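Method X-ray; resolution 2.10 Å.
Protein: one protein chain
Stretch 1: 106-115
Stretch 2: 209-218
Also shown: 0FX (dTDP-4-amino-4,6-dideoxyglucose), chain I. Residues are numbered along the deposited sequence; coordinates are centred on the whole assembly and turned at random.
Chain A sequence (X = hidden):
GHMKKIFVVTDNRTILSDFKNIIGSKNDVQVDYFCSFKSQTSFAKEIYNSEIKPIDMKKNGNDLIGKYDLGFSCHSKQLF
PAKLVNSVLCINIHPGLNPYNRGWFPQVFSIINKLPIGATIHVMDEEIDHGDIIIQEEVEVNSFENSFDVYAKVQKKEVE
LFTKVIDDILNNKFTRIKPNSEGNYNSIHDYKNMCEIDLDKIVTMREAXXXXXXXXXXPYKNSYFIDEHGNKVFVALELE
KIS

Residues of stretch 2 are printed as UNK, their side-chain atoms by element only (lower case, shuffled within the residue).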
ATOM      1  N   PRO A 106      14.362 -16.014  -0.411  1.00 24.22           N
ATOM      2  CA  PRO A 106      13.725 -17.058  -1.237  1.00 21.95           C
ATOM      3  C   PRO A 106      12.306 -16.733  -1.548  1.00 20.50           C
ATOM      4  O   PRO A 106      11.922 -16.809  -2.723  1.00 25.05           O
ATOM      5  CB  PRO A 106      13.853 -18.330  -0.408  1.00 20.40           C
ATOM      6  CG  PRO A 106      14.291 -17.882   0.969  1.00 22.86           C
ATOM      7  CD  PRO A 106      14.965 -16.567   0.822  1.00 22.58           C
ATOM      8  N   GLN A 107      11.535 -16.295  -0.551  1.00 21.18           N
ATOM      9  CA  GLN A 107      10.138 -15.991  -0.816  1.00 22.24           C
ATOM     10  C   GLN A 107       9.937 -14.797  -1.779  1.00 23.15           C
ATOM     11  O   GLN A 107       9.041 -14.817  -2.629  1.00 21.95           O
ATOM     12  CB  GLN A 107       9.246 -15.900   0.440  1.00 26.47           C
ATOM     13  CG  GLN A 107       9.265 -14.556   1.169  1.00 25.68           C
ATOM     14  CD  GLN A 107      10.567 -14.306   1.821  1.00 25.48           C
ATOM     15  OE1 GLN A 107      11.416 -15.204   1.894  1.00 24.54           O
ATOM     16  NE2 GLN A 107      10.740 -13.107   2.385  1.00 28.02           N
ATOM     17  N   VAL A 108      10.818 -13.803  -1.718  1.00 24.76           N
ATOM     18  CA  VAL A 108      10.725 -12.707  -2.659  1.00 22.45           C
ATOM     19  C   VAL A 108      10.886 -13.243  -4.068  1.00 21.64           C
ATOM     20  O   VAL A 108      10.028 -13.026  -4.935  1.00 23.93           O
ATOM     21  CB  VAL A 108      11.745 -11.613  -2.395  1.00 22.05           C
ATOM     22  CG1 VAL A 108      11.636 -10.552  -3.468  1.00 22.27           C
ATOM     23  CG2 VAL A 108      11.555 -10.994  -1.018  1.00 23.69           C
ATOM     24  N   PHE A 109      11.970 -13.946  -4.299  1.00 22.06           N
ATOM     25  CA  PHE A 109      12.239 -14.544  -5.617  1.00 24.75           C
ATOM     26  C   PHE A 109      11.118 -15.498  -6.035  1.00 22.40           C
ATOM     27  O   PHE A 109      10.808 -15.546  -7.195  1.00 25.88           O
ATOM     28  CB  PHE A 109      13.628 -15.230  -5.639  1.00 25.23           C
ATOM     29  CG  PHE A 109      14.738 -14.253  -5.737  1.00 27.67           C
ATOM     30  CD1 PHE A 109      15.300 -13.719  -4.608  1.00 28.28           C
ATOM     31  CD2 PHE A 109      15.159 -13.815  -6.973  1.00 28.86           C
ATOM     32  CE1 PHE A 109      16.267 -12.745  -4.719  1.00 26.07           C
ATOM     33  CE2 PHE A 109      16.085 -12.827  -7.089  1.00 29.17           C
ATOM     34  CZ  PHE A 109      16.687 -12.336  -5.946  1.00 34.39           C
ATOM     35  N   SER A 110      10.463 -16.199  -5.123  1.00 21.82           N
ATOM     36  CA  SER A 110       9.422 -17.132  -5.518  1.00 21.84           C
ATOM     37  C   SER A 110       8.197 -16.382  -5.985  1.00 23.37           C
ATOM     38  O   SER A 110       7.532 -16.787  -6.956  1.00 22.53           O
ATOM     39  CB  SER A 110       9.069 -18.204  -4.453  1.00 19.98           C
ATOM     40  OG  SER A 110       9.985 -19.293  -4.327  1.00 18.06           O
ATOM     41  N   ILE A 111       7.921 -15.239  -5.376  1.00 22.11           N
ATOM     42  CA  ILE A 111       6.714 -14.510  -5.738  1.00 18.49           C
ATOM     43  C   ILE A 111       6.856 -14.031  -7.152  1.00 18.17           C
ATOM     44  O   ILE A 111       5.883 -13.987  -7.945  1.00 22.28           O
ATOM     45  CB  ILE A 111       6.405 -13.339  -4.738  1.00 20.11           C
ATOM     46  CG1 ILE A 111       5.816 -13.857  -3.429  1.00 20.03           C
ATOM     47  CG2 ILE A 111       5.326 -12.452  -5.347  1.00 18.38           C
ATOM     48  CD1 ILE A 111       5.920 -12.882  -2.258  1.00 24.80           C
ATOM     49  N   ILE A 112       8.069 -13.639  -7.478  1.00 19.61           N
ATOM     50  CA  ILE A 112       8.380 -13.227  -8.834  1.00 20.09           C
ATOM     51  C   ILE A 112       8.577 -14.312  -9.879  1.00 27.05           C
ATOM     52  O   ILE A 112       7.992 -14.231 -10.966  1.00 23.63           O
ATOM     53  CB  ILE A 112       9.608 -12.304  -8.843  1.00 20.35           C
ATOM     54  CG1 ILE A 112       9.270 -11.009  -8.071  1.00 20.20           C
ATOM     55  CG2 ILE A 112      10.093 -12.032 -10.273  1.00 21.09           C
ATOM     56  CD1 ILE A 112      10.495 -10.209  -7.614  1.00 20.24           C
ATOM     57  N   ASN A 113       9.452 -15.271  -9.594  1.00 25.92           N
ATOM     58  CA  ASN A 113       9.811 -16.268 -10.588  1.00 24.06           C
ATOM     59  C   ASN A 113       9.037 -17.552 -10.552  1.00 20.92           C
ATOM     60  O   ASN A 113       9.268 -18.378 -11.354  1.00 30.19           O
ATOM     61  CB  ASN A 113      11.319 -16.489 -10.571  1.00 27.08           C
ATOM     62  CG  ASN A 113      11.826 -17.250  -9.355  1.00 24.24           C
ATOM     63  OD1 ASN A 113      11.142 -18.056  -8.739  1.00 21.35           O
ATOM     64  ND2 ASN A 113      13.078 -17.009  -9.044  1.00 24.83           N
ATOM     65  N   LYS A 114       8.085 -17.702  -9.650  1.00 20.10           N
ATOM     66  CA  LYS A 114       7.224 -18.836  -9.471  1.00 21.71           C
ATOM     67  C   LYS A 114       7.836 -20.189  -9.162  1.00 23.29           C
ATOM     68  O   LYS A 114       7.066 -21.114  -9.084  1.00 21.54           O
ATOM     69  CB  LYS A 114       6.194 -19.012 -10.603  1.00 25.15           C
ATOM     70  CG  LYS A 114       5.711 -17.702 -11.191  1.00 28.95           C
ATOM     71  CD  LYS A 114       5.022 -16.896 -10.090  1.00 29.90           C
ATOM     72  CE  LYS A 114       4.445 -15.587 -10.602  1.00 30.17           C
ATOM     73  NZ  LYS A 114       3.628 -15.048  -9.459  1.00 32.35           N
ATOM     74  N   LEU A 115       9.145 -20.312  -8.911  1.00 25.53           N
ATOM     75  CA  LEU A 115       9.655 -21.543  -8.284  1.00 24.47           C
ATOM     76  C   LEU A 115       9.016 -21.818  -6.923  1.00 27.54           C
ATOM     77  O   LEU A 115       8.693 -20.876  -6.188  1.00 24.30           O
ATOM     78  CB  LEU A 115      11.174 -21.454  -8.221  1.00 26.34           C
ATOM     79  CG  LEU A 115      11.778 -21.414  -9.653  1.00 30.49           C
ATOM     80  CD1 LEU A 115      13.294 -21.427  -9.566  1.00 32.31           C
ATOM     81  CD2 LEU A 115      11.306 -22.564 -10.552  1.00 31.62           C
ATOM     82  N   UNK A 209       2.339  -6.154 -10.288  1.00 22.27           N
ATOM     83  CA  UNK A 209       1.767  -6.475  -9.012  1.00 26.55           C
ATOM     84  C   UNK A 209       2.569  -7.537  -8.256  1.00 28.75           C
ATOM     85  O   UNK A 209       2.817  -7.386  -7.043  1.00 29.13           O
ATOM     86  c   UNK A 209      -0.424  -5.536  -9.428  1.00 23.59           C
ATOM     87  c   UNK A 209      -1.822  -5.756  -9.949  1.00 23.07           C
ATOM     88  c   UNK A 209      -0.233  -7.538  -7.917  1.00 24.71           C
ATOM     89  c   UNK A 209       0.296  -6.836  -9.160  1.00 23.57           C
ATOM     90  N   UNK A 210       2.949  -8.598  -8.956  1.00 23.27           N
ATOM     91  CA  UNK A 210       3.763  -9.676  -8.361  1.00 22.71           C
ATOM     92  C   UNK A 210       5.075  -9.071  -7.956  1.00 21.99           C
ATOM     93  O   UNK A 210       5.449  -9.268  -6.825  1.00 19.58           O
ATOM     94  o   UNK A 210       2.603 -12.563 -10.281  1.00 30.98           O
ATOM     95  c   UNK A 210       2.628 -11.674  -9.411  1.00 23.88           C
ATOM     96  o   UNK A 210       1.633 -11.400  -8.683  1.00 23.79           O
ATOM     97  c   UNK A 210       3.929 -10.895  -9.267  1.00 25.22           C
ATOM     98  N   UNK A 211       5.690  -8.238  -8.782  1.00 23.01           N
ATOM     99  CA  UNK A 211       6.922  -7.599  -8.342  1.00 24.99           C
ATOM    100  C   UNK A 211       6.720  -6.707  -7.066  1.00 24.51           C
ATOM    101  O   UNK A 211       7.532  -6.717  -6.121  1.00 21.92           O
ATOM    102  c   UNK A 211       8.651  -5.881  -9.021  1.00 25.07           C
ATOM    103  c   UNK A 211       8.399  -4.591  -8.588  1.00 26.50           C
ATOM    104  c   UNK A 211      10.980  -5.525  -8.525  1.00 29.69           C
ATOM    105  c   UNK A 211       9.948  -6.333  -8.972  1.00 25.91           C
ATOM    106  c   UNK A 211      10.707  -4.241  -8.085  1.00 30.07           C
ATOM    107  o   UNK A 211      11.729  -3.424  -7.614  1.00 30.65           O
ATOM    108  c   UNK A 211       9.416  -3.776  -8.153  1.00 27.15           C
ATOM    109  c   UNK A 211       7.524  -6.774  -9.477  1.00 24.84           C
ATOM    110  N   UNK A 212       5.694  -5.868  -7.079  1.00 23.73           N
ATOM    111  CA  UNK A 212       5.446  -4.931  -5.970  1.00 23.51           C
ATOM    112  C   UNK A 212       5.152  -5.672  -4.646  1.00 23.39           C
ATOM    113  O   UNK A 212       5.706  -5.354  -3.570  1.00 20.53           O
ATOM    114  c   UNK A 212       5.917  -2.076  -6.773  1.00 20.54           C
ATOM    115  c   UNK A 212       3.727  -2.144  -8.026  1.00 20.92           C
ATOM    116  c   UNK A 212       4.312  -3.960  -6.353  1.00 21.22           C
ATOM    117  c   UNK A 212       4.830  -2.953  -7.375  1.00 20.62           C
ATOM    118  N   UNK A 213       4.319  -6.705  -4.725  1.00 20.48           N
ATOM    119  CA  UNK A 213       4.085  -7.507  -3.555  1.00 20.14           C
ATOM    120  C   UNK A 213       5.278  -8.321  -3.055  1.00 21.72           C
ATOM    121  O   UNK A 213       5.471  -8.458  -1.816  1.00 19.40           O
ATOM    122  c   UNK A 213       2.856  -9.575  -4.487  1.00 20.31           C
ATOM    123  n   UNK A 213       1.414 -11.120  -5.842  1.00 20.70           N
ATOM    124  n   UNK A 213       0.999 -13.332  -6.412  1.00 23.51           N
ATOM    125  n   UNK A 213       0.983 -12.695  -4.237  1.00 20.13           N
ATOM    126  c   UNK A 213       2.783  -8.303  -3.633  1.00 20.95           C
ATOM    127  c   UNK A 213       1.479 -10.002  -4.904  1.00 19.27           C
ATOM    128  c   UNK A 213       1.114 -12.368  -5.493  1.00 21.33           C
ATOM    129  N   UNK A 214       6.127  -8.780  -3.968  1.00 19.77           N
ATOM    130  CA  UNK A 214       7.322  -9.530  -3.559  1.00 21.31           C
ATOM    131  C   UNK A 214       8.285  -8.607  -2.794  1.00 22.11           C
ATOM    132  O   UNK A 214       9.038  -9.038  -1.945  1.00 17.84           O
ATOM    133  c   UNK A 214       8.069 -10.095  -4.758  1.00 20.24           C
ATOM    134  N   UNK A 215       8.267  -7.313  -3.116  1.00 24.80           N
ATOM    135  CA  UNK A 215       9.114  -6.323  -2.464  1.00 24.33           C
ATOM    136  C   UNK A 215       8.532  -5.594  -1.253  1.00 24.75           C
ATOM    137  O   UNK A 215       9.214  -4.724  -0.691  1.00 20.84           O
ATOM    138  c   UNK A 215      12.989  -5.103  -4.119  1.00 38.12           C
ATOM    139  c   UNK A 215       9.548  -5.273  -3.497  1.00 29.08           C
ATOM    140  c   UNK A 215      10.360  -5.769  -4.675  1.00 29.69           C
ATOM    141  s   UNK A 215      11.949  -6.517  -4.311  1.00 35.94           S
ATOM    142  N   UNK A 216       7.346  -6.015  -0.827  1.00 21.49           N
ATOM    143  CA  UNK A 216       6.625  -5.469   0.287  1.00 22.21           C
ATOM    144  C   UNK A 216       6.661  -6.369   1.516  1.00 22.60           C
ATOM    145  O   UNK A 216       6.147  -7.507   1.535  1.00 19.64           O
ATOM    146  o   UNK A 216       5.149  -4.204  -1.233  1.00 22.26           O
ATOM    147  c   UNK A 216       4.510  -4.395   1.095  1.00 24.99           C
ATOM    148  c   UNK A 216       5.164  -5.077  -0.080  1.00 24.21           C
ATOM    149  N   UNK A 217       7.348  -5.847   2.531  1.00 18.10           N
ATOM    150  CA  UNK A 217       7.648  -6.570   3.751  1.00 21.33           C
ATOM    151  C   UNK A 217       7.865  -5.516   4.866  1.00 22.37           C
ATOM    152  O   UNK A 217       9.022  -5.162   5.102  1.00 18.93           O
ATOM    153  c   UNK A 217       9.048  -8.529   4.544  1.00 23.91           C
ATOM    154  c   UNK A 217       9.084  -8.506   5.900  1.00 23.06           C
ATOM    155  n   UNK A 217       9.168  -9.857   4.189  1.00 21.46           N
ATOM    156  c   UNK A 217       8.890  -7.424   3.538  1.00 19.81           C
ATOM    157  c   UNK A 217       9.254 -10.599   5.275  1.00 25.00           C
ATOM    158  n   UNK A 217       9.203  -9.802   6.329  1.00 24.75           N
ATOM    159  N   UNK A 218       6.768  -5.040   5.502  1.00 26.65           N
ATOM    160  CA  UNK A 218       6.968  -4.066   6.573  1.00 30.78           C
ATOM    161  C   UNK A 218       7.905  -4.678   7.617  1.00 32.09           C
ATOM    162  O   UNK A 218       7.858  -5.873   7.876  1.00 28.93           O
ATOM    163  c   UNK A 218       5.575  -3.858   7.152  1.00 26.29           C
ATOM    164  c   UNK A 218       5.338  -5.354   5.326  1.00 25.42           C
ATOM    165  c   UNK A 218       4.644  -4.233   6.088  1.00 25.27           C
TER
HETATM  166  O4P 0FX I 301      15.513 -14.269   8.226  1.00 41.81           O
HETATM  167  P2  0FX I 301      15.958 -13.410   9.439  1.00 55.85           P
HETATM  168  O3P 0FX I 301      15.253 -13.273  10.771  1.00 35.25           O
HETATM  169  O1G 0FX I 301      17.509 -13.064   9.378  1.00 45.36           O
HETATM  170  C1G 0FX I 301      18.488 -14.059   9.573  1.00 46.91           C
HETATM  171  C2G 0FX I 301      19.743 -13.243   9.308  1.00 49.22           C
HETATM  172  O2G 0FX I 301      19.668 -11.947   9.911  1.00 44.56           O
HETATM  173  C3G 0FX I 301      19.985 -13.059   7.822  1.00 48.44           C
HETATM  174  O3G 0FX I 301      21.296 -12.456   7.788  1.00 50.82           O
HETATM  175  C4G 0FX I 301      19.879 -14.434   7.134  1.00 52.10           C
HETATM  176  N4A 0FX I 301      20.196 -14.382   5.714  1.00 54.40           N
HETATM  177  C5G 0FX I 301      18.509 -15.094   7.330  1.00 45.83           C
HETATM  178  C6G 0FX I 301      18.454 -16.476   6.691  1.00 43.95           C
HETATM  179  O5G 0FX I 301      18.297 -15.209   8.739  1.00 45.95           O
HETATM  180  OPP 0FX I 301      15.665 -11.843   9.405  1.00 45.11           O
HETATM  181  P   0FX I 301      15.793 -10.695   8.324  1.00 43.28           P
HETATM  182  O1P 0FX I 301      17.194 -10.201   8.029  1.00 34.81           O
HETATM  183  O2P 0FX I 301      14.647  -9.932   8.978  1.00 46.85           O
HETATM  184  O5  0FX I 301      15.061 -11.139   6.957  1.00 41.60           O
HETATM  185  C5  0FX I 301      13.697 -11.569   7.051  1.00 30.75           C
HETATM  186  C4  0FX I 301      12.880 -11.124   5.851  1.00 26.03           C
HETATM  187  O4  0FX I 301      12.626  -9.734   5.946  1.00 25.34           O
HETATM  188  C3  0FX I 301      13.518 -11.307   4.507  1.00 26.70           C
HETATM  189  O3  0FX I 301      13.159 -12.551   3.887  1.00 26.12           O
HETATM  190  C2  0FX I 301      12.850 -10.225   3.656  1.00 26.83           C
HETATM  191  C1  0FX I 301      12.587  -9.119   4.678  1.00 25.44           C
HETATM  192  N11 0FX I 301      13.549  -8.030   4.483  1.00 28.03           N
HETATM  193  C61 0FX I 301      14.712  -8.033   5.169  1.00 30.21           C
HETATM  194  C51 0FX I 301      15.627  -7.021   4.973  1.00 30.77           C
HETATM  195  C5A 0FX I 301      16.985  -6.931   5.640  1.00 35.97           C
HETATM  196  C21 0FX I 301      13.250  -7.035   3.624  1.00 28.21           C
HETATM  197  O21 0FX I 301      12.078  -6.981   2.960  1.00 28.08           O
HETATM  198  N31 0FX I 301      14.071  -5.997   3.434  1.00 29.04           N
HETATM  199  C41 0FX I 301      15.235  -6.020   4.117  1.00 32.33           C
HETATM  200  O41 0FX I 301      16.142  -5.063   3.955  1.00 27.87           O

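Position 209 carries four carbons, forked at the first, with one arm two carbons long. It lies out of reach of stretch 1, and the beta branch makes it Ile209.

Position 210 has two carbons, the second bearing two oxygens, one of them 2.8 Å from Lys114 NZ. Its CA-to-CB bond points toward stretch 1, and its backbone O lies 3.5 Å from Ile111 CG2. This short carboxylate is Asp210; Lys114 NZ donates to Asp210 OD2 in a salt bridge.

At 211 one carbon leads to a six-carbon ring bearing an oxygen. The CA-to-CB bond points away, yet a ring carbon lies 4.1 Å from Ile112 CD1. This is Tyr211.

Position 212 has four carbons forked at the second and points away without contact: Leu212.

Position 213 shows three carbons, a nitrogen, then a carbon carrying two more nitrogens. Ile111 CG2 lies over one face of this guanidinium and 3.9 Å from the second side-chain carbon. It is Arg213, and Arg213 NE forms a salt bridge with Asp210 OD1 at 2.9 Å, one helical turn back.

Position 214 has a single carbon pointing toward stretch 1, its CB 3.6 Å from Ile111 CB and likewise 3.6 Å from Ile112 CG1, while its backbone O lies 3.3 Å from Val108 CG2. This is Ala214.

Position 215 is an unbranched run of two carbons, sulfur and carbon, the sulfur 4.1 Å from Val108 CG1: Met215, the first residue to leave helical geometry.

Position 216, out of reach of stretch 1, has one carbon carrying an oxygen and a carbon: Thr216. It turns back on its own chain, Thr216 OG1 donating to Leu212 O at 2.7 Å.

At 217 one carbon precedes a five-membered ring with two nitrogens, one of them 4.0 Å from Gln107 NE2, which approaches the ring edge. This is His217. Gln107 NE2 gives its hydrogen bond to 0FX O3 at 2.9 Å, and the ligand's O4 lies over one face of the ring.

Position 218 closes three carbons onto its backbone nitrogen: Pro218, clear of the contact.

The helices run nearly antiparallel, at 171°, with axes 8.5 Å apart. The register is tightest at Ala214, with Ala214 CA 4.7 Å from Val108 CA, and Val108, Ile111 and Ile112 all pack on its methyl. At one end Asp210 shares its oxygens between Lys114 and Arg213, holding two like charges, Lys114 NZ and Arg213 NH2, at 4.4 Å. The rule is a small residue at the close approach and a carboxylate between the cations.

Stretch 2 (209-218) IDYLRAMTHP
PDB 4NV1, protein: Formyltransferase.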